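Local coordinates for pesticidal crystal protein CRY4AA (Bacillus thuringiensis, PDB 2C9K) that kills mosquito larvae as an insecticidal toxin that binds midgut epithelial cells and promotes their colloid-osmotic lysis, at residues N226-R229 / T230-T234; T199-K202 / K203-L207; L440-P443 / A444-K447; D133-N136 / I137-S141. All coordinates share one frame; numbering follows the deposited sequence.

Contact 1: N226-R229 / T230-T234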
loop_
_atom_site.group_PDB
_atom_site.type_symbol
_atom_site.label_atom_id
_atom_site.label_comp_id
_atom_site.label_asym_id
_atom_site.label_seq_id
_atom_site.Cartn_x
_atom_site.Cartn_y
_atom_site.Cartn_z
ATOM N N ASN A 226 -9.430 11.675 -3.941
ATOM C CA ASN A 226 -9.164 10.266 -4.159
ATOM C C ASN A 226 -7.958 10.005 -5.072
ATOM O O ASN A 226 -7.179 9.085 -4.823
ATOM C CB ASN A 226 -10.415 9.596 -4.727
ATOM C CG ASN A 226 -10.253 8.106 -4.875
ATOM O OD1 ASN A 226 -10.183 7.374 -3.884
ATOM N ND2 ASN A 226 -10.186 7.639 -6.120
ATOM N N THR A 227 -7.800 10.806 -6.120
ATOM C CA THR A 227 -6.684 10.612 -7.036
ATOM C C THR A 227 -5.363 10.840 -6.310
ATOM O O THR A 227 -4.432 10.038 -6.407
ATOM C CB THR A 227 -6.776 11.575 -8.243
ATOM O OG1 THR A 227 -7.997 11.336 -8.946
ATOM C CG2 THR A 227 -5.616 11.356 -9.194
ATOM N N TYR A 228 -5.290 11.941 -5.579
ATOM C CA TYR A 228 -4.087 12.278 -4.839
ATOM C C TYR A 228 -3.691 11.152 -3.875
ATOM O O TYR A 228 -2.503 10.895 -3.656
ATOM C CB TYR A 228 -4.311 13.566 -4.064
ATOM C CG TYR A 228 -3.159 13.924 -3.177
ATOM C CD1 TYR A 228 -1.961 14.403 -3.704
ATOM C CD2 TYR A 228 -3.261 13.780 -1.799
ATOM C CE1 TYR A 228 -0.901 14.733 -2.878
ATOM C CE2 TYR A 228 -2.207 14.107 -0.964
ATOM C CZ TYR A 228 -1.033 14.584 -1.504
ATOM O OH TYR A 228 -0.008 14.926 -0.647
ATOM N N ARG A 229 -4.701 10.485 -3.314
ATOM C CA ARG A 229 -4.509 9.389 -2.368
ATOM C C ARG A 229 -3.970 8.144 -3.061
ATOM O O ARG A 229 -3.055 7.479 -2.570
ATOM C CB ARG A 229 -5.838 9.065 -1.669
ATOM C CG ARG A 229 -5.796 7.841 -0.757
ATOM C CD ARG A 229 -7.066 7.722 0.071
ATOM N NE ARG A 229 -8.261 7.585 -0.754
ATOM C CZ ARG A 229 -9.496 7.752 -0.295
ATOM N NH1 ARG A 229 -9.700 8.059 0.978
ATOM N NH2 ARG A 229 -10.527 7.626 -1.115
ATOM N N THR A 230 -4.545 7.830 -4.210
ATOM C CA THR A 230 -4.114 6.670 -4.962
ATOM C C THR A 230 -2.687 6.845 -5.473
ATOM O O THR A 230 -1.877 5.927 -5.376
ATOM C CB THR A 230 -5.052 6.423 -6.139
ATOM O OG1 THR A 230 -6.371 6.176 -5.636
ATOM C CG2 THR A 230 -4.584 5.233 -6.954
ATOM N N LYS A 231 -2.377 8.022 -6.009
ATOM C CA LYS A 231 -1.040 8.281 -6.540
ATOM C C LYS A 231 0.003 8.319 -5.433
ATOM O O LYS A 231 1.059 7.708 -5.564
ATOM C CB LYS A 231 -0.999 9.606 -7.316
ATOM C CG LYS A 231 -2.066 9.749 -8.393
ATOM C CD LYS A 231 -2.019 8.611 -9.392
ATOM C CE LYS A 231 -3.282 8.560 -10.257
ATOM N NZ LYS A 231 -3.346 9.597 -11.336
ATOM N N MET A 232 -0.296 9.028 -4.346
ATOM C CA MET A 232 0.639 9.143 -3.233
ATOM C C MET A 232 0.782 7.864 -2.420
ATOM O O MET A 232 1.824 7.619 -1.810
ATOM C CB MET A 232 0.237 10.298 -2.316
ATOM C CG MET A 232 0.371 11.662 -2.965
ATOM S SD MET A 232 2.033 11.981 -3.613
ATOM C CE MET A 232 1.843 11.563 -5.312
ATOM N N THR A 233 -0.255 7.042 -2.386
ATOM C CA THR A 233 -0.135 5.804 -1.641
ATOM C C THR A 233 0.906 4.932 -2.328
ATOM O O THR A 233 1.788 4.381 -1.674
ATOM C CB THR A 233 -1.458 5.045 -1.583
ATOM O OG1 THR A 233 -2.342 5.708 -0.672
ATOM C CG2 THR A 233 -1.231 3.607 -1.128
ATOM N N THR A 234 0.811 4.825 -3.651
ATOM C CA THR A 234 1.743 4.014 -4.419
ATOM C C THR A 234 3.121 4.657 -4.536
ATOM O O THR A 234 4.097 3.979 -4.852
ATOM C CB THR A 234 1.217 3.754 -5.834
ATOM O OG1 THR A 234 1.222 4.972 -6.584
ATOM C CG2 THR A 234 -0.190 3.236 -5.776
HETATM O O HOH W 1 -8.167 6.145 -3.165
#
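N226–R229 and T230–T234 are consecutive turns of helix 222-240 in the N-terminal helical domain of the toxin, and their side chains meet at i to i+4 spacing. M232 CG makes a CH-pi contact over one face of the Y228 ring, 3.6 Å from its centroid and displaced toward the rim; M232 SD, oblique at 4.9 Å from that centroid, adds a Met-aromatic contact. Y228 also packs on I208 of helix 183-208, placing this pair at a helix-helix interface. Another flank of the helix is polar. There R229 NH2 donates to N226 OD1 at 2.8 Å, nearly straight (168°) and on a lone pair in the amide plane, with the acceptor at the guanidinium edge. A bend at chi3 (60°) turns the arginine back toward the preceding turn. One water accepts from R229 NE and donates to N226 OD1 and T230 OG1. Beyond the helix, R229 NH1 forms a salt bridge with E283, while N226 ND2 and T230 OG1 both bond to Y264 O, so the cluster faces the adjoining strand 262-267. R229 O takes two donors from opposite faces of its plane, T233 N at 2.8 Å and T233 OG1 at 2.7 Å.

Contact 2: T199-K202 / K203-L207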
loop_
_atom_site.group_PDB
_atom_site.type_symbol
_atom_site.label_atom_id
_atom_site.label_comp_id
_atom_site.label_asym_id
_atom_site.label_seq_id
_atom_site.Cartn_x
_atom_site.Cartn_y
_atom_site.Cartn_z
ATOM N N THR A 199 3.162 13.367 7.570
ATOM C CA THR A 199 2.704 14.723 7.882
ATOM C C THR A 199 2.367 15.474 6.595
ATOM O O THR A 199 1.252 15.978 6.422
ATOM C CB THR A 199 3.788 15.542 8.639
ATOM O OG1 THR A 199 3.881 15.089 9.993
ATOM C CG2 THR A 199 3.443 17.011 8.632
ATOM N N THR A 200 3.350 15.540 5.701
ATOM C CA THR A 200 3.204 16.237 4.437
ATOM C C THR A 200 2.080 15.648 3.604
ATOM O O THR A 200 1.324 16.377 2.957
ATOM C CB THR A 200 4.517 16.181 3.646
ATOM O OG1 THR A 200 5.579 16.670 4.473
ATOM C CG2 THR A 200 4.430 17.041 2.387
ATOM N N TYR A 201 1.978 14.321 3.624
ATOM C CA TYR A 201 0.941 13.619 2.886
ATOM C C TYR A 201 -0.429 14.107 3.338
ATOM O O TYR A 201 -1.337 14.275 2.523
ATOM C CB TYR A 201 1.036 12.101 3.115
ATOM C CG TYR A 201 -0.186 11.370 2.614
ATOM C CD1 TYR A 201 -0.555 11.442 1.270
ATOM C CD2 TYR A 201 -1.030 10.691 3.496
ATOM C CE1 TYR A 201 -1.734 10.867 0.818
ATOM C CE2 TYR A 201 -2.210 10.116 3.060
ATOM C CZ TYR A 201 -2.558 10.209 1.718
ATOM O OH TYR A 201 -3.736 9.662 1.271
ATOM N N LYS A 202 -0.583 14.330 4.638
ATOM C CA LYS A 202 -1.862 14.798 5.159
ATOM C C LYS A 202 -2.087 16.295 4.906
ATOM O O LYS A 202 -3.227 16.757 4.832
ATOM C CB LYS A 202 -1.975 14.453 6.647
ATOM C CG LYS A 202 -1.996 12.951 6.869
ATOM C CD LYS A 202 -2.230 12.560 8.306
ATOM C CE LYS A 202 -2.330 11.029 8.418
ATOM N NZ LYS A 202 -2.570 10.525 9.815
ATOM N N LYS A 203 -1.005 17.054 4.754
ATOM C CA LYS A 203 -1.148 18.478 4.483
ATOM C C LYS A 203 -1.775 18.624 3.115
ATOM O O LYS A 203 -2.553 19.550 2.878
ATOM C CB LYS A 203 0.205 19.192 4.510
ATOM C CG LYS A 203 0.675 19.537 5.905
ATOM C CD LYS A 203 1.898 20.439 5.880
ATOM C CE LYS A 203 2.316 20.827 7.293
ATOM N NZ LYS A 203 3.579 21.618 7.311
ATOM N N GLY A 204 -1.428 17.700 2.221
ATOM C CA GLY A 204 -1.966 17.723 0.872
ATOM C C GLY A 204 -3.414 17.278 0.877
ATOM O O GLY A 204 -4.270 17.886 0.229
ATOM N N LEU A 205 -3.677 16.205 1.619
ATOM C CA LEU A 205 -5.015 15.650 1.749
ATOM C C LEU A 205 -5.921 16.749 2.284
ATOM O O LEU A 205 -7.050 16.915 1.827
ATOM C CB LEU A 205 -4.992 14.462 2.719
ATOM C CG LEU A 205 -5.716 13.166 2.307
ATOM C CD1 LEU A 205 -5.369 12.780 0.883
ATOM C CD2 LEU A 205 -5.321 12.055 3.254
ATOM N N ASN A 206 -5.407 17.513 3.242
ATOM C CA ASN A 206 -6.166 18.597 3.846
ATOM C C ASN A 206 -6.261 19.806 2.929
ATOM O O ASN A 206 -7.219 20.572 2.997
ATOM C CB ASN A 206 -5.546 18.989 5.180
ATOM C CG ASN A 206 -6.177 20.229 5.768
ATOM O OD1 ASN A 206 -5.719 21.347 5.522
ATOM N ND2 ASN A 206 -7.244 20.044 6.540
ATOM N N LEU A 207 -5.268 19.984 2.069
ATOM C CA LEU A 207 -5.300 21.096 1.134
ATOM C C LEU A 207 -6.508 20.881 0.224
ATOM O O LEU A 207 -7.390 21.734 0.115
ATOM C CB LEU A 207 -4.020 21.125 0.295
ATOM C CG LEU A 207 -3.990 22.142 -0.848
ATOM C CD1 LEU A 207 -4.144 23.546 -0.283
ATOM C CD2 LEU A 207 -2.692 22.003 -1.631
#
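T200 O accepts from two successive amides of the following turn, G204 N at 3.1 Å and K203 N at 3.0 Å; the second bond is weak, with an N-H...O angle of only 122°. K203 N is itself shared, because it also donates to T199 O at 3.0 Å. The shortest backbone bond between the two turns is N206 N to K202 O, 2.8 Å, and L205 N to Y201 O continues the same i to i+4 pattern. These turns belong to helix 183-208 of the N-terminal helical domain, the bundle that three-domain Cry toxins use for pore formation, and this helix precedes helix 222-240 in the chain. The apolar part of the contact is made by Y201 and L205. With CG anti to the backbone N (chi1 168°), the Y201 ring extends out from the helix, and L205 comes to its far end with both branches: CD1 and CD2 each lie 3.5 Å from Y201 OH, and CD2 is 3.7 Å from Y201 CZ. This side of the helix turns toward helix 222-240, where L205 meets Y225 and Y201 meets L237. Elsewhere on the helix, T199 and K203 run alongside one another in the same direction, the extended lysine passing the threonine methyl with CE 4.2 Å from T199 CG2. The hydroxyls T199 OG1 and T200 OG1 bond back to the carbonyls of N195 and Y196, one turn earlier. K202 leaves the helix elsewhere, its NZ bonding to P492 O, whereas the straight chain of K203 delivers NZ to a salt bridge with D133.

Contact 3: L440-P443 / A444-K447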
loop_
_atom_site.group_PDB
_atom_site.type_symbol
_atom_site.label_atom_id
_atom_site.label_comp_id
_atom_site.label_asym_id
_atom_site.label_seq_id
_atom_site.Cartn_x
_atom_site.Cartn_y
_atom_site.Cartn_z
ATOM N N LEU A 440 -22.297 4.196 -6.420
ATOM C CA LEU A 440 -23.161 5.207 -5.814
ATOM C C LEU A 440 -24.248 5.522 -6.831
ATOM O O LEU A 440 -23.960 5.915 -7.959
ATOM C CB LEU A 440 -22.377 6.484 -5.480
ATOM C CG LEU A 440 -23.146 7.793 -5.197
ATOM C CD1 LEU A 440 -24.262 7.565 -4.194
ATOM C CD2 LEU A 440 -22.180 8.848 -4.665
ATOM N N SER A 441 -25.499 5.320 -6.437
ATOM C CA SER A 441 -26.632 5.582 -7.315
ATOM C C SER A 441 -27.898 5.670 -6.493
ATOM O O SER A 441 -28.141 4.854 -5.603
ATOM C CB SER A 441 -26.797 4.461 -8.333
ATOM O OG SER A 441 -27.301 3.304 -7.699
ATOM N N ILE A 442 -28.702 6.673 -6.799
ATOM C CA ILE A 442 -29.959 6.890 -6.114
ATOM C C ILE A 442 -31.001 6.758 -7.213
ATOM O O ILE A 442 -31.382 7.748 -7.838
ATOM C CB ILE A 442 -29.982 8.293 -5.510
ATOM C CG1 ILE A 442 -28.718 8.491 -4.668
ATOM C CG2 ILE A 442 -31.223 8.480 -4.674
ATOM C CD1 ILE A 442 -28.512 9.892 -4.186
ATOM N N PRO A 443 -31.454 5.520 -7.485
ATOM C CA PRO A 443 -32.453 5.234 -8.523
ATOM C C PRO A 443 -33.715 6.070 -8.384
ATOM O O PRO A 443 -34.256 6.568 -9.364
ATOM C CB PRO A 443 -32.726 3.744 -8.339
ATOM C CG PRO A 443 -31.416 3.229 -7.838
ATOM C CD PRO A 443 -31.031 4.277 -6.817
ATOM N N ALA A 444 -34.182 6.224 -7.156
ATOM C CA ALA A 444 -35.383 7.003 -6.907
ATOM C C ALA A 444 -35.329 8.399 -7.534
ATOM O O ALA A 444 -36.341 9.103 -7.580
ATOM C CB ALA A 444 -35.611 7.121 -5.399
ATOM N N THR A 445 -34.167 8.798 -8.039
ATOM C CA THR A 445 -34.032 10.139 -8.596
ATOM C C THR A 445 -33.199 10.246 -9.866
ATOM O O THR A 445 -33.575 10.945 -10.803
ATOM C CB THR A 445 -33.414 11.085 -7.537
ATOM O OG1 THR A 445 -34.235 11.091 -6.358
ATOM C CG2 THR A 445 -33.280 12.495 -8.087
ATOM N N TYR A 446 -32.064 9.557 -9.895
ATOM C CA TYR A 446 -31.176 9.628 -11.043
ATOM C C TYR A 446 -31.016 8.340 -11.820
ATOM O O TYR A 446 -31.344 7.249 -11.343
ATOM C CB TYR A 446 -29.789 10.079 -10.601
ATOM C CG TYR A 446 -29.793 11.211 -9.608
ATOM C CD1 TYR A 446 -30.093 10.988 -8.270
ATOM C CD2 TYR A 446 -29.475 12.503 -10.006
ATOM C CE1 TYR A 446 -30.072 12.022 -7.355
ATOM C CE2 TYR A 446 -29.450 13.545 -9.097
ATOM C CZ TYR A 446 -29.749 13.298 -7.775
ATOM O OH TYR A 446 -29.714 14.335 -6.880
ATOM N N LYS A 447 -30.488 8.491 -13.033
ATOM C CA LYS A 447 -30.225 7.364 -13.914
ATOM C C LYS A 447 -28.719 7.148 -13.979
ATOM O O LYS A 447 -28.256 6.130 -14.491
ATOM C CB LYS A 447 -30.762 7.630 -15.319
ATOM C CG LYS A 447 -32.262 7.580 -15.420
ATOM C CD LYS A 447 -32.696 7.732 -16.862
ATOM C CE LYS A 447 -34.204 7.786 -16.971
ATOM N NZ LYS A 447 -34.796 6.625 -16.270
#
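A tight turn in the loop between strands 432-440 and 450-457, in the second domain of the toxin, brings I442 against Y446. Its pivot is the carbonyl oxygen of I442. Y446 N donates to I442 O at 2.8 Å in an almost straight bond (173°), the donor lying nearly along the C=O axis, and this i to i+4 bond defines an alpha turn. T445 N also reaches I442 O, at 3.0 Å, although the position of that nitrogen is less certain. If it is rightly placed, this i to i+3 bond closes a beta turn within the alpha turn, around P443 and A444, whose backbone angles are close to those of type I. The proline ring holds phi of the first corner residue close to what such a turn requires. The same oxygen lies in the plane of the Y446 ring at its edge, 3.5 Å from CD1. Side by side and pointing the same way, I442 and Y446 touch through I442 CB and Y446 CD1 at 3.9 Å and through I442 CD1 and Y446 CE1 at 4.1 Å. The methyl CG2 of T445 covers one ring face, offset toward the rim. Farther out, Y446 OH bonds to Y277 OH and the ring meets that of Y274, while I442 packs on Y281 of helix 279-286; the loop thus leans on the segment around that helix. By strand order this hairpin connection probably corresponds to loop 3 of three-domain Cry toxins, one of the domain II loops implicated in receptor recognition in relatives, here built on an alpha turn that probably encloses a type I-like beta turn.

Contact 4: D133-N136 / I137-S141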
loop_
_atom_site.group_PDB
_atom_site.type_symbol
_atom_site.label_atom_id
_atom_site.label_comp_id
_atom_site.label_asym_id
_atom_site.label_seq_id
_atom_site.Cartn_x
_atom_site.Cartn_y
_atom_site.Cartn_z
ATOM N N ASP A 133 4.076 25.242 1.752
ATOM C CA ASP A 133 3.492 23.956 2.111
ATOM C C ASP A 133 3.058 23.241 0.843
ATOM O O ASP A 133 3.190 22.027 0.729
ATOM C CB ASP A 133 2.283 24.152 3.028
ATOM C CG ASP A 133 2.682 24.368 4.473
ATOM O OD1 ASP A 133 3.118 23.394 5.125
ATOM O OD2 ASP A 133 2.566 25.514 4.957
ATOM N N TYR A 134 2.544 24.008 -0.110
ATOM C CA TYR A 134 2.086 23.452 -1.374
ATOM C C TYR A 134 3.264 22.953 -2.195
ATOM O O TYR A 134 3.162 21.933 -2.872
ATOM C CB TYR A 134 1.305 24.504 -2.165
ATOM C CG TYR A 134 0.910 24.051 -3.551
ATOM C CD1 TYR A 134 0.115 22.917 -3.738
ATOM C CD2 TYR A 134 1.346 24.741 -4.679
ATOM C CE1 TYR A 134 -0.229 22.486 -5.017
ATOM C CE2 TYR A 134 1.005 24.318 -5.954
ATOM C CZ TYR A 134 0.220 23.193 -6.116
ATOM O OH TYR A 134 -0.120 22.780 -7.383
ATOM N N TYR A 135 4.380 23.676 -2.132
ATOM C CA TYR A 135 5.585 23.295 -2.865
ATOM C C TYR A 135 6.183 21.996 -2.325
ATOM O O TYR A 135 6.712 21.186 -3.085
ATOM C CB TYR A 135 6.645 24.407 -2.792
ATOM C CG TYR A 135 8.055 23.914 -3.082
ATOM C CD1 TYR A 135 8.514 23.756 -4.387
ATOM C CD2 TYR A 135 8.909 23.548 -2.038
ATOM C CE1 TYR A 135 9.790 23.245 -4.643
ATOM C CE2 TYR A 135 10.176 23.039 -2.283
ATOM C CZ TYR A 135 10.612 22.889 -3.584
ATOM O OH TYR A 135 11.873 22.385 -3.811
ATOM N N ASN A 136 6.109 21.801 -1.013
ATOM C CA ASN A 136 6.672 20.599 -0.421
ATOM C C ASN A 136 5.809 19.365 -0.565
ATOM O O ASN A 136 6.328 18.255 -0.583
ATOM C CB ASN A 136 7.015 20.838 1.042
ATOM C CG ASN A 136 8.373 21.478 1.206
ATOM O OD1 ASN A 136 9.402 20.866 0.906
ATOM N ND2 ASN A 136 8.388 22.722 1.670
ATOM N N ILE A 137 4.499 19.536 -0.666
ATOM C CA ILE A 137 3.658 18.370 -0.854
ATOM C C ILE A 137 3.773 18.012 -2.335
ATOM O O ILE A 137 3.583 16.864 -2.735
ATOM C CB ILE A 137 2.177 18.646 -0.540
ATOM C CG1 ILE A 137 1.548 19.440 -1.667
ATOM C CG2 ILE A 137 2.043 19.395 0.757
ATOM C CD1 ILE A 137 0.084 19.230 -1.748
ATOM N N LEU A 138 4.092 19.022 -3.138
ATOM C CA LEU A 138 4.232 18.871 -4.578
ATOM C C LEU A 138 5.569 18.207 -4.910
ATOM O O LEU A 138 5.772 17.713 -6.014
ATOM C CB LEU A 138 4.143 20.251 -5.244
ATOM C CG LEU A 138 3.492 20.324 -6.627
ATOM C CD1 LEU A 138 2.071 19.782 -6.529
ATOM C CD2 LEU A 138 3.483 21.759 -7.142
ATOM N N VAL A 139 6.477 18.191 -3.943
ATOM C CA VAL A 139 7.794 17.598 -4.129
ATOM C C VAL A 139 7.934 16.343 -3.254
ATOM O O VAL A 139 8.938 15.627 -3.331
ATOM C CB VAL A 139 8.901 18.621 -3.757
ATOM C CG1 VAL A 139 10.259 18.009 -3.910
ATOM C CG2 VAL A 139 8.804 19.837 -4.651
ATOM N N LEU A 140 6.914 16.076 -2.436
ATOM C CA LEU A 140 6.914 14.928 -1.537
ATOM C C LEU A 140 7.283 13.610 -2.200
ATOM O O LEU A 140 8.076 12.850 -1.656
ATOM C CB LEU A 140 5.551 14.778 -0.854
ATOM C CG LEU A 140 5.431 13.584 0.109
ATOM C CD1 LEU A 140 6.419 13.745 1.255
ATOM C CD2 LEU A 140 4.020 13.482 0.647
ATOM N N SER A 141 6.721 13.325 -3.368
ATOM C CA SER A 141 7.041 12.061 -4.018
ATOM C C SER A 141 8.534 11.948 -4.346
ATOM O O SER A 141 9.117 10.875 -4.224
ATOM C CB SER A 141 6.178 11.852 -5.274
ATOM O OG SER A 141 6.574 12.676 -6.348
#
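Y134 and Y135 each meet a residue four positions on, L138 and V139, where helix 129-137 gives way to helix 140-164 in the N-terminal helical bundle. Apolar contacts dominate the two tyrosines. V139 CG2 sits over one face of the Y135 ring in a CH-pi contact, 3.8 Å from the centroid and 23° off the ring normal. V139 keeps CG1 anti to the backbone N (chi1 178°), which leaves CG2 beside that nitrogen and turned to the ring. L138 reaches the far end of Y134 with both methyls, CD2 lying 3.7 Å from Y134 CZ and CD1 3.9 Å from Y134 CE1. I137 adds a looser touch at the other end of this ring, its CD1 4.2 Å from Y134 CD1. Two of the backbone bonds at the junction are weak: L138 N to Y134 O at 3.1 Å (134°) and the i to i+3 bond from V139 N to N136 O at 3.4 Å. The polar tips have partners in other parts of the bundle. Y134 OH bonds to K60 O and Y135 OH to L121 O, and Y135 also packs on C125, half of the disulfide with C132. In the buried side chain of N136, ND2 donates to both C132 O and V122 O.

Contacts 1, 2 and 4 lie within the N-terminal helical domain, whereas contact 3 is a surface turn in the second domain, its centre about 28 Å or more from the others. Contacts 1 and 4 are buried; contact 2, partly exposed, touches both. It meets contact 1 between helices 183-208 and 222-240, with Y228 CD2 3.6 Å from L205 CD1, and contact 4 by packing of T200 and L207 on I137 and Y134, with the K203–D133 salt bridge as the charged tie. In all three helical contacts a tyrosine meets an aliphatic or methionine side chain one turn on; contact 1 adds a hydrated arginine–asparagine cluster. In contact 3 one carbonyl oxygen organises the turn.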